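Local atomic coordinates of pectate lyase (Cellvibrio cellulosa, PDB entry 1GXM), a protein that cleaves pectate (polygalacturonic acid) by anti-beta-elimination, this chain being the catalytic module of a longer family 10 polysaccharide lyase. Residues D17-A22 with I323-K328; G187-W192 with E236-A241; T251-Y256 with N266-R271; K275-F280 with G315-T320. All coordinates share one frame; numbering follows the deposited sequence.

In the fold
Contact 1 packs a region near the start of the chain on the last helix, near its other end, and the other three lie nested inside the loop it closes, in the order 2, 3, 4. Contacts 1 and 4 share helix 318-329, their centres about 16 Å apart, and touch where I323 CD1 packs on W277 CZ2 at 3.6 Å. Contacts 3 and 4 are closer, about 9 Å between centres, with a probable hydrogen bond from L253 N to M276 O at 2.7 Å. Contact 2 sets a strand on helix 233-246, about 17 Å centre to centre from contact 1. Contacts 3 and 4 involve small antiparallel sheets, contact 4 leading into helix 318-329.

Contact 1: residues D17-A22 with I323-K328; sequences DGNPAA and INFAQK
F325, projecting from helix 318-329, lays one ring face against the backbone of G18 and N19, just where N19 forms the N-cap of helix 20-28. The contact thus ties the first helix of the module to its last, bringing regions near the two termini together across some 300 residues of a fold with far more helix than strand.

Aromatic contacts supply most of the buried surface. CG of F325 stands anti to the backbone N (chi1 -179°), and the ring receives N19 CA as a CH-pi contact, 3.9 Å from the ring centroid and 16° off the ring normal, displaced toward the rim. G18 O lies over the same face, 3.4 Å from F325 CD1, whereas D17 O sits near the ring plane, at the edge, 3.3 Å from F325 CE1. Without a side chain on G18, the ring can settle directly on its peptide. M227 also touches the phenyl group.

The charged contacts belong to K328, whose chain bends at its last two torsions and crosses the D17 side chain at about a right angle. Its NZ makes a salt bridge to D17 OD2 at 2.8 Å, approaching from above the carboxylate plane, and also donates to D17 O at 3.1 Å. One ammonium group therefore holds both the side chain and the main chain of D17.

Capping bonds complete the account. N19 OD1 accepts a fairly straight bond from A22 N at 3.2 Å and a weak one from A21 N, while its amide nitrogen ND2 donates to A224 O.

Contact 2: residues G187-W192 with E236-A241; sequences GVLTVW and EQAVRA. Unlike the reference sequence in segment 236-241: Q237 (reference Arg).
L189, on the short strand 188-189, rests its side chain on one flank of helix 233-246, and the helix meets it at spacings of three and four residues. E236 looks elsewhere: its OE2 is gripped side-on by R240, one helical turn later, through NE at 2.8 Å and NH2, with that oxygen lying in the guanidinium plane, while OE1 forms a salt bridge with R12. Q237, an arginine in the reference sequence, comes nearest through NE2, 4.3 Å from L189 CD2. At A238 the same leucine methyl reaches the main chain, with L189 CD2 3.9 Å from A238 CA. A241 is where the two backbones come closest: its methyl CB packs on L189 CB at 3.7 Å and approaches L189 O at 3.5 Å. Beside this apolar patch a water donates to L189 O at 2.7 Å and to A241 O at 2.8 Å, so the two carbonyls share one bridging molecule. A second bridge comes from Q182, whose NE2 donates to both T190 O and A238 O. Strand 188-189 pairs antiparallel with 184-185; just after it T190 and V191 touch W245 of helix 233-246, and A238 also packs on L179 of helix 161-181.

Contact 3: residues T251-Y256 with N266-R271; sequences TYLEGY and NPIVPR
G255 O accepts a nearly straight hydrogen bond from R271 N, 2.9 Å long with an N-H...O angle of 169°, and the donor stands above the carbonyl plane. The same oxygen is also approached by P270 CA at 3.3 Å in a CA-H...O contact, so two neighbouring residues of strand 268-271 converge on one acceptor. G255 occupies the third position of a type II beta turn from L253 to Y256, and its positive phi of 90° is what that turn usually asks of a glycine.

Beyond the turn the chain enters strand 256-258, which runs antiparallel to 268-271 as a small two-stranded sheet. Y256 and P270 form a non-hydrogen-bonded pair, in which the missing N-H of proline costs no bond between these two residues. Y256 CA instead makes a CA-H...O contact with V269 O at 3.2 Å.

Apolar side chains fill the remaining contact. CG of Y256 lies anti to its carbonyl carbon (chi1 -67°); further out, CE2 comes 4.2 Å from P270 CG, and CD2 comes 4.2 Å from I268 CG2. L253 and I268 cross at about a right angle, methyl on methyl, with L253 CD2 3.9 Å from I268 CG2. The start of strand 268-271 is shaped by an Asx turn, where N266 OD1 accepts from I268 N at 2.8 Å.

G255 bonds through its backbone with S274, and L253 with M276. Across the contact itself, one conventional hydrogen bond and a few CA-H...O approaches imply a surface contact in which main-chain polar contacts are joined by modest apolar packing.

Contact 4: residues K275-F280 with G315-T320; sequences KMWYRF and GGNYGT
W277 lies flat against G319: the CA of that glycine sits over the six-membered ring, 3.6 Å from its centroid in a CH-pi contact only 8° off the ring normal. G319 N stands over the same indole, 3.4 Å from W277 CE3, and G316 O approaches the ring at its edge. With no CB on G319, the backbone there can come down onto the aromatic surface. T320 OG1 adds a contact of 3.7 Å with W277 CZ3.

Beside the indole, Y318 turns its ring so that CD2 meets W277 CB at 3.7 Å, while its edge reaches Y278 O, 3.6 Å from Y318 CE2. Its OH packs against R279 CB.

What sets these groups in register is a two-stranded antiparallel sheet of 274-278 and 315-316; strand 315-316 leads through N317 into helix 318-329. W277 and G316 form its hydrogen-bonded pair: W277 N donates to G316 O at 2.9 Å, and G316 N donates to W277 O at 2.8 Å, both nearly along the C=O axis. Next to them Y278 and G315 make a non-hydrogen-bonded pair.

Further out, M276 bends at chi3 (83°) and lays its methyl CE over the centre of the Y278 ring. W277 NE1 donates to F246 O, which would restrain the rotation of the indole. R279 sends NH1 to S313 O and makes a cation-pi contact with Y312.

Contact 1: residues D17-A22 with I323-K328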
loop_
_atom_site.group_PDB
_atom_site.type_symbol
_atom_site.label_atom_id
_atom_site.label_comp_id
_atom_site.label_asym_id
_atom_site.label_seq_id
_atom_site.Cartn_x
_atom_site.Cartn_y
_atom_site.Cartn_z
ATOM N N ASP A 17 12.867 -0.482 12.391
ATOM C CA ASP A 17 12.609 -1.730 13.098
ATOM C C ASP A 17 11.157 -1.793 13.565
ATOM O O ASP A 17 10.743 -1.024 14.424
ATOM C CB ASP A 17 13.535 -1.868 14.308
ATOM C CG ASP A 17 13.411 -3.229 14.987
ATOM O OD1 ASP A 17 13.357 -4.236 14.262
ATOM O OD2 ASP A 17 13.362 -3.391 16.231
ATOM N N GLY A 18 10.408 -2.733 13.001
ATOM C CA GLY A 18 8.983 -2.874 13.252
ATOM C C GLY A 18 8.075 -2.126 12.281
ATOM O O GLY A 18 6.867 -2.179 12.391
ATOM N N ASN A 19 8.658 -1.407 11.337
ATOM C CA ASN A 19 7.851 -0.644 10.401
ATOM C C ASN A 19 7.248 -1.597 9.379
ATOM O O ASN A 19 7.978 -2.311 8.702
ATOM C CB ASN A 19 8.697 0.416 9.717
ATOM C CG ASN A 19 7.901 1.232 8.722
ATOM O OD1 ASN A 19 7.345 0.696 7.771
ATOM N ND2 ASN A 19 7.861 2.541 8.928
ATOM N N PRO A 20 5.926 -1.659 9.288
ATOM C CA PRO A 20 5.282 -2.633 8.400
ATOM C C PRO A 20 5.733 -2.576 6.943
ATOM O O PRO A 20 5.833 -3.602 6.269
ATOM C CB PRO A 20 3.797 -2.290 8.528
ATOM C CG PRO A 20 3.678 -1.695 9.844
ATOM C CD PRO A 20 4.926 -0.928 10.086
ATOM N N ALA A 21 5.948 -1.369 6.435
ATOM C CA ALA A 21 6.379 -1.203 5.052
ATOM C C ALA A 21 7.807 -1.710 4.847
ATOM O O ALA A 21 8.111 -2.359 3.859
ATOM C CB ALA A 21 6.261 0.249 4.656
ATOM N N ALA A 22 8.681 -1.411 5.790
ATOM C CA ALA A 22 10.039 -1.908 5.750
ATOM C C ALA A 22 10.050 -3.434 5.875
ATOM O O ALA A 22 10.837 -4.117 5.210
ATOM C CB ALA A 22 10.844 -1.308 6.878
ATOM N N ILE A 323 -0.547 0.710 15.614
ATOM C CA ILE A 323 -0.674 1.278 16.958
ATOM C C ILE A 323 0.501 0.846 17.810
ATOM O O ILE A 323 1.112 1.665 18.496
ATOM C CB ILE A 323 -2.004 0.852 17.598
ATOM C CG1 ILE A 323 -3.137 1.591 16.891
ATOM C CG2 ILE A 323 -1.996 1.106 19.106
ATOM C CD1 ILE A 323 -4.488 1.081 17.268
ATOM N N ASN A 324 0.856 -0.424 17.731
ATOM C CA ASN A 324 1.953 -0.924 18.542
ATOM C C ASN A 324 3.264 -0.323 18.088
ATOM O O ASN A 324 4.121 -0.004 18.900
ATOM C CB ASN A 324 2.018 -2.448 18.521
ATOM C CG ASN A 324 0.887 -3.091 19.323
ATOM O OD1 ASN A 324 0.602 -4.274 19.153
ATOM N ND2 ASN A 324 0.215 -2.303 20.151
ATOM N N PHE A 325 3.424 -0.149 16.782
ATOM C CA PHE A 325 4.630 0.476 16.245
ATOM C C PHE A 325 4.682 1.933 16.658
ATOM O O PHE A 325 5.732 2.409 17.109
ATOM C CB PHE A 325 4.680 0.351 14.727
ATOM C CG PHE A 325 5.903 0.954 14.115
ATOM C CD1 PHE A 325 7.157 0.527 14.493
ATOM C CD2 PHE A 325 5.800 1.950 13.175
ATOM C CE1 PHE A 325 8.285 1.091 13.936
ATOM C CE2 PHE A 325 6.922 2.493 12.610
ATOM C CZ PHE A 325 8.159 2.074 13.001
ATOM N N ALA A 326 3.566 2.642 16.541
ATOM C CA ALA A 326 3.511 4.023 16.999
ATOM C C ALA A 326 3.871 4.138 18.473
ATOM O O ALA A 326 4.561 5.056 18.868
ATOM C CB ALA A 326 2.164 4.602 16.761
ATOM N N GLN A 327 3.402 3.200 19.283
ATOM C CA GLN A 327 3.695 3.212 20.716
ATOM C C GLN A 327 5.205 3.087 20.917
ATOM O O GLN A 327 5.797 3.805 21.716
ATOM C CB GLN A 327 2.959 2.074 21.426
ATOM C CG GLN A 327 3.017 2.157 22.960
ATOM C CD GLN A 327 4.274 1.550 23.578
ATOM O OE1 GLN A 327 5.130 0.980 22.880
ATOM N NE2 GLN A 327 4.389 1.666 24.900
ATOM N N LYS A 328 5.811 2.157 20.192
ATOM C CA LYS A 328 7.244 1.882 20.262
ATOM C C LYS A 328 8.054 3.162 20.006
ATOM O O LYS A 328 9.045 3.432 20.695
ATOM C CB LYS A 328 7.599 0.794 19.235
ATOM C CG LYS A 328 9.039 0.224 19.224
ATOM C CD LYS A 328 9.343 -0.351 17.811
ATOM C CE LYS A 328 10.019 -1.710 17.780
ATOM N NZ LYS A 328 11.453 -1.627 17.374
#

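Contact 2: residues G187-W192 with E236-A241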
loop_
_atom_site.group_PDB
_atom_site.type_symbol
_atom_site.label_atom_id
_atom_site.label_comp_id
_atom_site.label_asym_id
_atom_site.label_seq_id
_atom_site.Cartn_x
_atom_site.Cartn_y
_atom_site.Cartn_z
ATOM N N GLY A 187 -13.036 18.889 10.041
ATOM C CA GLY A 187 -11.930 19.677 10.534
ATOM C C GLY A 187 -10.798 18.901 11.168
ATOM O O GLY A 187 -9.792 19.509 11.473
ATOM N N VAL A 188 -10.958 17.590 11.374
ATOM C CA VAL A 188 -9.984 16.765 12.097
ATOM C C VAL A 188 -9.260 15.836 11.115
ATOM O O VAL A 188 -9.891 15.125 10.361
ATOM C CB VAL A 188 -10.671 15.897 13.145
ATOM C CG1 VAL A 188 -9.685 14.969 13.859
ATOM C CG2 VAL A 188 -11.404 16.787 14.160
ATOM N N LEU A 189 -7.939 15.845 11.124
ATOM C CA LEU A 189 -7.168 15.006 10.224
ATOM C C LEU A 189 -7.326 13.534 10.608
ATOM O O LEU A 189 -7.189 13.188 11.778
ATOM C CB LEU A 189 -5.698 15.385 10.306
ATOM C CG LEU A 189 -4.805 15.140 9.129
ATOM C CD1 LEU A 189 -5.332 15.751 7.811
ATOM C CD2 LEU A 189 -3.425 15.744 9.464
ATOM N N THR A 190 -7.595 12.670 9.624
ATOM C CA THR A 190 -7.826 11.247 9.876
ATOM C C THR A 190 -6.900 10.407 9.026
ATOM O O THR A 190 -5.720 10.402 9.260
ATOM C CB THR A 190 -9.318 10.856 9.717
ATOM O OG1 THR A 190 -9.808 11.147 8.402
ATOM C CG2 THR A 190 -10.189 11.661 10.705
ATOM N N VAL A 191 -7.436 9.692 8.043
ATOM C CA VAL A 191 -6.655 8.749 7.252
ATOM C C VAL A 191 -7.040 8.883 5.778
ATOM O O VAL A 191 -7.333 9.987 5.328
ATOM C CB VAL A 191 -6.726 7.313 7.810
ATOM C CG1 VAL A 191 -6.069 7.253 9.167
ATOM C CG2 VAL A 191 -8.156 6.773 7.860
ATOM N N TRP A 192 -7.009 7.784 5.033
ATOM C CA TRP A 192 -7.166 7.822 3.601
ATOM C C TRP A 192 -8.183 6.799 3.171
ATOM O O TRP A 192 -8.402 5.793 3.825
ATOM C CB TRP A 192 -5.832 7.500 2.879
ATOM C CG TRP A 192 -4.779 8.491 3.203
ATOM C CD1 TRP A 192 -4.450 9.591 2.480
ATOM C CD2 TRP A 192 -3.978 8.537 4.386
ATOM N NE1 TRP A 192 -3.481 10.304 3.123
ATOM C CE2 TRP A 192 -3.165 9.683 4.297
ATOM C CE3 TRP A 192 -3.839 7.704 5.495
ATOM C CZ2 TRP A 192 -2.257 10.031 5.289
ATOM C CZ3 TRP A 192 -2.953 8.041 6.472
ATOM C CH2 TRP A 192 -2.184 9.211 6.384
ATOM N N GLU A 236 4.889 14.606 11.095
ATOM C CA GLU A 236 4.630 14.104 12.423
ATOM C C GLU A 236 3.161 14.309 12.789
ATOM O O GLU A 236 2.517 13.413 13.319
ATOM C CB GLU A 236 5.559 14.761 13.456
ATOM C CG GLU A 236 5.187 14.345 14.869
ATOM C CD GLU A 236 6.178 14.778 15.926
ATOM O OE1 GLU A 236 7.089 15.541 15.596
ATOM O OE2 GLU A 236 6.033 14.374 17.092
ATOM N N GLN A 237 2.634 15.484 12.503
ATOM C CA GLN A 237 1.238 15.760 12.758
ATOM C C GLN A 237 0.327 14.786 11.993
ATOM O O GLN A 237 -0.636 14.265 12.542
ATOM C CB GLN A 237 0.894 17.181 12.329
ATOM C CG GLN A 237 -0.605 17.453 12.490
ATOM C CD GLN A 237 -1.005 18.843 12.098
ATOM O OE1 GLN A 237 -1.215 19.685 12.963
ATOM N NE2 GLN A 237 -1.132 19.093 10.803
ATOM N N ALA A 238 0.640 14.556 10.733
ATOM C CA ALA A 238 -0.162 13.657 9.899
ATOM C C ALA A 238 -0.159 12.250 10.463
ATOM O O ALA A 238 -1.179 11.582 10.513
ATOM C CB ALA A 238 0.364 13.634 8.462
ATOM N N VAL A 239 1.013 11.769 10.836
ATOM C CA VAL A 239 1.147 10.431 11.342
ATOM C C VAL A 239 0.446 10.318 12.676
ATOM O O VAL A 239 -0.285 9.383 12.911
ATOM C CB VAL A 239 2.603 10.003 11.476
ATOM C CG1 VAL A 239 2.702 8.645 12.165
ATOM C CG2 VAL A 239 3.244 9.951 10.110
ATOM N N ARG A 240 0.689 11.254 13.566
ATOM C CA ARG A 240 0.043 11.210 14.872
ATOM C C ARG A 240 -1.461 11.246 14.715
ATOM O O ARG A 240 -2.173 10.547 15.433
ATOM C CB ARG A 240 0.492 12.355 15.758
ATOM C CG ARG A 240 1.868 12.176 16.290
ATOM C CD ARG A 240 2.279 13.354 17.156
ATOM N NE ARG A 240 3.579 13.186 17.779
ATOM C CZ ARG A 240 3.810 12.498 18.882
ATOM N NH1 ARG A 240 2.816 11.882 19.512
ATOM N NH2 ARG A 240 5.046 12.424 19.356
ATOM N N ALA A 241 -1.975 12.015 13.765
ATOM C CA ALA A 241 -3.419 12.072 13.572
ATOM C C ALA A 241 -3.934 10.743 13.047
ATOM O O ALA A 241 -4.969 10.262 13.475
ATOM C CB ALA A 241 -3.786 13.159 12.608
HETATM O O HOH W 1 -7.120 11.906 14.132
#

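Contact 3: residues T251-Y256 with N266-R271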
loop_
_atom_site.group_PDB
_atom_site.type_symbol
_atom_site.label_atom_id
_atom_site.label_comp_id
_atom_site.label_asym_id
_atom_site.label_seq_id
_atom_site.Cartn_x
_atom_site.Cartn_y
_atom_site.Cartn_z
ATOM N N THR A 251 -13.368 4.717 16.284
ATOM C CA THR A 251 -12.913 3.982 15.108
ATOM C C THR A 251 -12.940 2.494 15.357
ATOM O O THR A 251 -13.619 1.777 14.658
ATOM C CB THR A 251 -11.523 4.412 14.733
ATOM O OG1 THR A 251 -11.560 5.800 14.380
ATOM C CG2 THR A 251 -11.028 3.680 13.502
ATOM N N TYR A 252 -12.218 1.998 16.355
ATOM C CA TYR A 252 -12.266 0.576 16.577
ATOM C C TYR A 252 -13.550 0.209 17.264
ATOM O O TYR A 252 -14.188 1.024 17.913
ATOM C CB TYR A 252 -11.063 0.061 17.370
ATOM C CG TYR A 252 -10.804 0.677 18.711
ATOM C CD1 TYR A 252 -11.623 0.418 19.807
ATOM C CD2 TYR A 252 -9.712 1.490 18.903
ATOM C CE1 TYR A 252 -11.358 0.975 21.054
ATOM C CE2 TYR A 252 -9.441 2.031 20.128
ATOM C CZ TYR A 252 -10.269 1.807 21.195
ATOM O OH TYR A 252 -9.973 2.362 22.414
ATOM N N LEU A 253 -13.909 -1.050 17.088
ATOM C CA LEU A 253 -15.073 -1.651 17.709
ATOM C C LEU A 253 -14.513 -2.550 18.796
ATOM O O LEU A 253 -13.930 -3.597 18.529
ATOM C CB LEU A 253 -15.876 -2.454 16.692
ATOM C CG LEU A 253 -17.030 -3.272 17.274
ATOM C CD1 LEU A 253 -18.102 -2.388 17.846
ATOM C CD2 LEU A 253 -17.607 -4.207 16.220
ATOM N N GLU A 254 -14.676 -2.121 20.037
ATOM C CA GLU A 254 -14.083 -2.819 21.148
ATOM C C GLU A 254 -14.989 -3.943 21.615
ATOM O O GLU A 254 -16.191 -3.791 21.652
ATOM C CB GLU A 254 -13.782 -1.848 22.277
ATOM C CG GLU A 254 -12.935 -2.510 23.364
ATOM C CD GLU A 254 -12.191 -1.534 24.254
ATOM O OE1 GLU A 254 -12.645 -0.383 24.378
ATOM O OE2 GLU A 254 -11.154 -1.954 24.824
ATOM N N GLY A 255 -14.369 -5.068 21.917
ATOM C CA GLY A 255 -15.071 -6.261 22.361
ATOM C C GLY A 255 -15.491 -7.200 21.246
ATOM O O GLY A 255 -16.270 -8.114 21.472
ATOM N N TYR A 256 -14.972 -6.976 20.036
ATOM C CA TYR A 256 -15.340 -7.757 18.858
ATOM C C TYR A 256 -14.104 -8.088 18.050
ATOM O O TYR A 256 -13.082 -7.427 18.150
ATOM C CB TYR A 256 -16.335 -6.981 17.976
ATOM C CG TYR A 256 -17.665 -6.796 18.663
ATOM C CD1 TYR A 256 -17.823 -5.779 19.595
ATOM C CD2 TYR A 256 -18.728 -7.652 18.442
ATOM C CE1 TYR A 256 -18.989 -5.579 20.277
ATOM C CE2 TYR A 256 -19.938 -7.449 19.159
ATOM C CZ TYR A 256 -20.025 -6.400 20.062
ATOM O OH TYR A 256 -21.182 -6.143 20.796
ATOM N N ASN A 266 -22.476 -14.118 10.109
ATOM C CA ASN A 266 -21.947 -12.848 10.601
ATOM C C ASN A 266 -20.547 -13.048 11.154
ATOM O O ASN A 266 -20.378 -13.662 12.198
ATOM C CB ASN A 266 -22.840 -12.249 11.679
ATOM C CG ASN A 266 -22.455 -10.830 12.025
ATOM O OD1 ASN A 266 -21.354 -10.390 11.702
ATOM N ND2 ASN A 266 -23.337 -10.108 12.696
ATOM N N PRO A 267 -19.536 -12.506 10.482
ATOM C CA PRO A 267 -18.150 -12.651 10.935
ATOM C C PRO A 267 -17.762 -11.695 12.035
ATOM O O PRO A 267 -16.648 -11.800 12.551
ATOM C CB PRO A 267 -17.355 -12.333 9.680
ATOM C CG PRO A 267 -18.189 -11.329 8.967
ATOM C CD PRO A 267 -19.616 -11.691 9.255
ATOM N N ILE A 268 -18.631 -10.766 12.389
ATOM C CA ILE A 268 -18.302 -9.794 13.422
ATOM C C ILE A 268 -18.836 -10.346 14.714
ATOM O O ILE A 268 -20.047 -10.356 14.962
ATOM C CB ILE A 268 -18.899 -8.426 13.103
ATOM C CG1 ILE A 268 -18.307 -7.910 11.780
ATOM C CG2 ILE A 268 -18.616 -7.444 14.265
ATOM C CD1 ILE A 268 -19.004 -6.690 11.218
ATOM N N VAL A 269 -17.919 -10.855 15.514
ATOM C CA VAL A 269 -18.311 -11.632 16.682
ATOM C C VAL A 269 -17.648 -11.127 17.943
ATOM O O VAL A 269 -16.572 -10.568 17.896
ATOM C CB VAL A 269 -17.993 -13.127 16.487
ATOM C CG1 VAL A 269 -18.753 -13.657 15.293
ATOM C CG2 VAL A 269 -16.512 -13.375 16.355
ATOM N N PRO A 270 -18.293 -11.291 19.082
ATOM C CA PRO A 270 -17.677 -10.901 20.339
ATOM C C PRO A 270 -16.381 -11.634 20.625
ATOM O O PRO A 270 -16.215 -12.827 20.345
ATOM C CB PRO A 270 -18.724 -11.284 21.375
ATOM C CG PRO A 270 -19.976 -11.335 20.664
ATOM C CD PRO A 270 -19.665 -11.798 19.278
ATOM N N ARG A 271 -15.453 -10.869 21.164
ATOM C CA ARG A 271 -14.194 -11.388 21.674
ATOM C C ARG A 271 -13.731 -10.414 22.748
ATOM O O ARG A 271 -13.348 -9.273 22.469
ATOM C CB ARG A 271 -13.153 -11.508 20.575
ATOM C CG ARG A 271 -11.832 -12.080 21.064
ATOM C CD ARG A 271 -10.815 -12.340 19.962
ATOM N NE ARG A 271 -9.510 -12.705 20.522
ATOM C CZ ARG A 271 -8.529 -13.330 19.864
ATOM N NH1 ARG A 271 -8.688 -13.710 18.613
ATOM N NH2 ARG A 271 -7.386 -13.596 20.489
#

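Contact 4: residues K275-F280 with G315-T320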
loop_
_atom_site.group_PDB
_atom_site.type_symbol
_atom_site.label_atom_id
_atom_site.label_comp_id
_atom_site.label_asym_id
_atom_site.label_seq_id
_atom_site.Cartn_x
_atom_site.Cartn_y
_atom_site.Cartn_z
ATOM N N LYS A 275 -10.173 -5.641 19.828
ATOM C CA LYS A 275 -10.632 -4.506 19.045
ATOM C C LYS A 275 -10.639 -4.916 17.590
ATOM O O LYS A 275 -9.713 -5.566 17.114
ATOM C CB LYS A 275 -9.682 -3.349 19.249
ATOM C CG LYS A 275 -9.728 -2.770 20.663
ATOM C CD LYS A 275 -8.628 -1.718 20.857
ATOM C CE LYS A 275 -8.642 -1.180 22.260
ATOM N NZ LYS A 275 -7.559 -0.196 22.505
ATOM N N MET A 276 -11.679 -4.507 16.897
ATOM C CA MET A 276 -11.843 -4.754 15.472
ATOM C C MET A 276 -11.869 -3.416 14.764
ATOM O O MET A 276 -12.410 -2.431 15.258
ATOM C CB MET A 276 -13.144 -5.499 15.185
ATOM C CG MET A 276 -13.240 -6.028 13.782
ATOM S SD MET A 276 -14.891 -6.542 13.343
ATOM C CE MET A 276 -15.593 -4.941 12.861
ATOM N N TRP A 277 -11.322 -3.411 13.566
ATOM C CA TRP A 277 -11.447 -2.271 12.679
ATOM C C TRP A 277 -12.265 -2.675 11.482
ATOM O O TRP A 277 -12.195 -3.803 11.010
ATOM C CB TRP A 277 -10.062 -1.766 12.225
ATOM C CG TRP A 277 -9.339 -1.081 13.327
ATOM C CD1 TRP A 277 -9.300 0.253 13.571
ATOM C CD2 TRP A 277 -8.604 -1.708 14.394
ATOM N NE1 TRP A 277 -8.576 0.506 14.709
ATOM C CE2 TRP A 277 -8.125 -0.680 15.223
ATOM C CE3 TRP A 277 -8.258 -3.023 14.699
ATOM C CZ2 TRP A 277 -7.358 -0.922 16.342
ATOM C CZ3 TRP A 277 -7.480 -3.259 15.807
ATOM C CH2 TRP A 277 -7.039 -2.213 16.617
ATOM N N TYR A 278 -13.061 -1.738 10.991
ATOM C CA TYR A 278 -13.764 -1.935 9.751
ATOM C C TYR A 278 -12.862 -1.665 8.559
ATOM O O TYR A 278 -11.932 -0.861 8.620
ATOM C CB TYR A 278 -14.979 -1.029 9.669
ATOM C CG TYR A 278 -16.053 -1.391 10.660
ATOM C CD1 TYR A 278 -16.050 -0.876 11.945
ATOM C CD2 TYR A 278 -17.067 -2.261 10.315
ATOM C CE1 TYR A 278 -17.040 -1.220 12.846
ATOM C CE2 TYR A 278 -18.050 -2.619 11.214
ATOM C CZ TYR A 278 -18.036 -2.087 12.467
ATOM O OH TYR A 278 -19.028 -2.452 13.346
ATOM N N ARG A 279 -13.158 -2.326 7.457
ATOM C CA ARG A 279 -12.473 -2.023 6.218
ATOM C C ARG A 279 -12.855 -0.653 5.662
ATOM O O ARG A 279 -12.010 0.025 5.061
ATOM C CB ARG A 279 -12.760 -3.103 5.202
ATOM C CG ARG A 279 -11.929 -3.026 3.958
ATOM C CD ARG A 279 -11.848 -4.333 3.307
ATOM N NE ARG A 279 -10.969 -4.347 2.158
ATOM C CZ ARG A 279 -10.620 -5.445 1.544
ATOM N NH1 ARG A 279 -11.089 -6.595 1.960
ATOM N NH2 ARG A 279 -9.814 -5.392 0.504
ATOM N N PHE A 280 -14.109 -0.276 5.859
ATOM C CA PHE A 280 -14.658 0.970 5.340
ATOM C C PHE A 280 -15.348 1.732 6.444
ATOM O O PHE A 280 -16.206 1.186 7.125
ATOM C CB PHE A 280 -15.682 0.687 4.253
ATOM C CG PHE A 280 -15.163 -0.169 3.139
ATOM C CD1 PHE A 280 -14.397 0.376 2.121
ATOM C CD2 PHE A 280 -15.442 -1.518 3.110
ATOM C CE1 PHE A 280 -13.908 -0.423 1.128
ATOM C CE2 PHE A 280 -14.956 -2.315 2.116
ATOM C CZ PHE A 280 -14.204 -1.761 1.102
ATOM N N GLY A 315 -13.694 -6.366 7.711
ATOM C CA GLY A 315 -13.086 -5.870 8.915
ATOM C C GLY A 315 -11.901 -6.732 9.232
ATOM O O GLY A 315 -11.667 -7.751 8.599
ATOM N N GLY A 316 -11.181 -6.335 10.256
ATOM C CA GLY A 316 -10.017 -7.066 10.654
ATOM C C GLY A 316 -9.233 -6.363 11.724
ATOM O O GLY A 316 -9.615 -5.353 12.261
ATOM N N ASN A 317 -8.085 -6.937 12.013
ATOM C CA ASN A 317 -7.219 -6.482 13.064
ATOM C C ASN A 317 -6.211 -5.455 12.545
ATOM O O ASN A 317 -5.042 -5.471 12.897
ATOM C CB ASN A 317 -6.600 -7.762 13.669
ATOM C CG ASN A 317 -5.441 -7.464 14.586
ATOM O OD1 ASN A 317 -4.408 -8.144 14.651
ATOM N ND2 ASN A 317 -5.642 -6.425 15.349
ATOM N N TYR A 318 -6.687 -4.524 11.738
ATOM C CA TYR A 318 -5.790 -3.681 10.962
ATOM C C TYR A 318 -4.942 -2.765 11.810
ATOM O O TYR A 318 -3.799 -2.526 11.492
ATOM C CB TYR A 318 -6.620 -2.801 10.033
ATOM C CG TYR A 318 -7.589 -3.521 9.161
ATOM C CD1 TYR A 318 -7.243 -4.671 8.473
ATOM C CD2 TYR A 318 -8.871 -3.039 9.010
ATOM C CE1 TYR A 318 -8.153 -5.306 7.660
ATOM C CE2 TYR A 318 -9.771 -3.669 8.230
ATOM C CZ TYR A 318 -9.430 -4.788 7.546
ATOM O OH TYR A 318 -10.344 -5.395 6.725
ATOM N N GLY A 319 -5.523 -2.223 12.859
ATOM C CA GLY A 319 -4.855 -1.198 13.647
ATOM C C GLY A 319 -3.740 -1.674 14.563
ATOM O O GLY A 319 -2.867 -0.897 14.910
ATOM N N THR A 320 -3.779 -2.927 14.981
ATOM C CA THR A 320 -2.834 -3.434 15.979
ATOM C C THR A 320 -1.412 -3.121 15.619
ATOM O O THR A 320 -0.657 -2.578 16.421
ATOM C CB THR A 320 -3.056 -4.930 16.160
ATOM O OG1 THR A 320 -4.396 -5.094 16.637
ATOM C CG2 THR A 320 -2.126 -5.521 17.233
#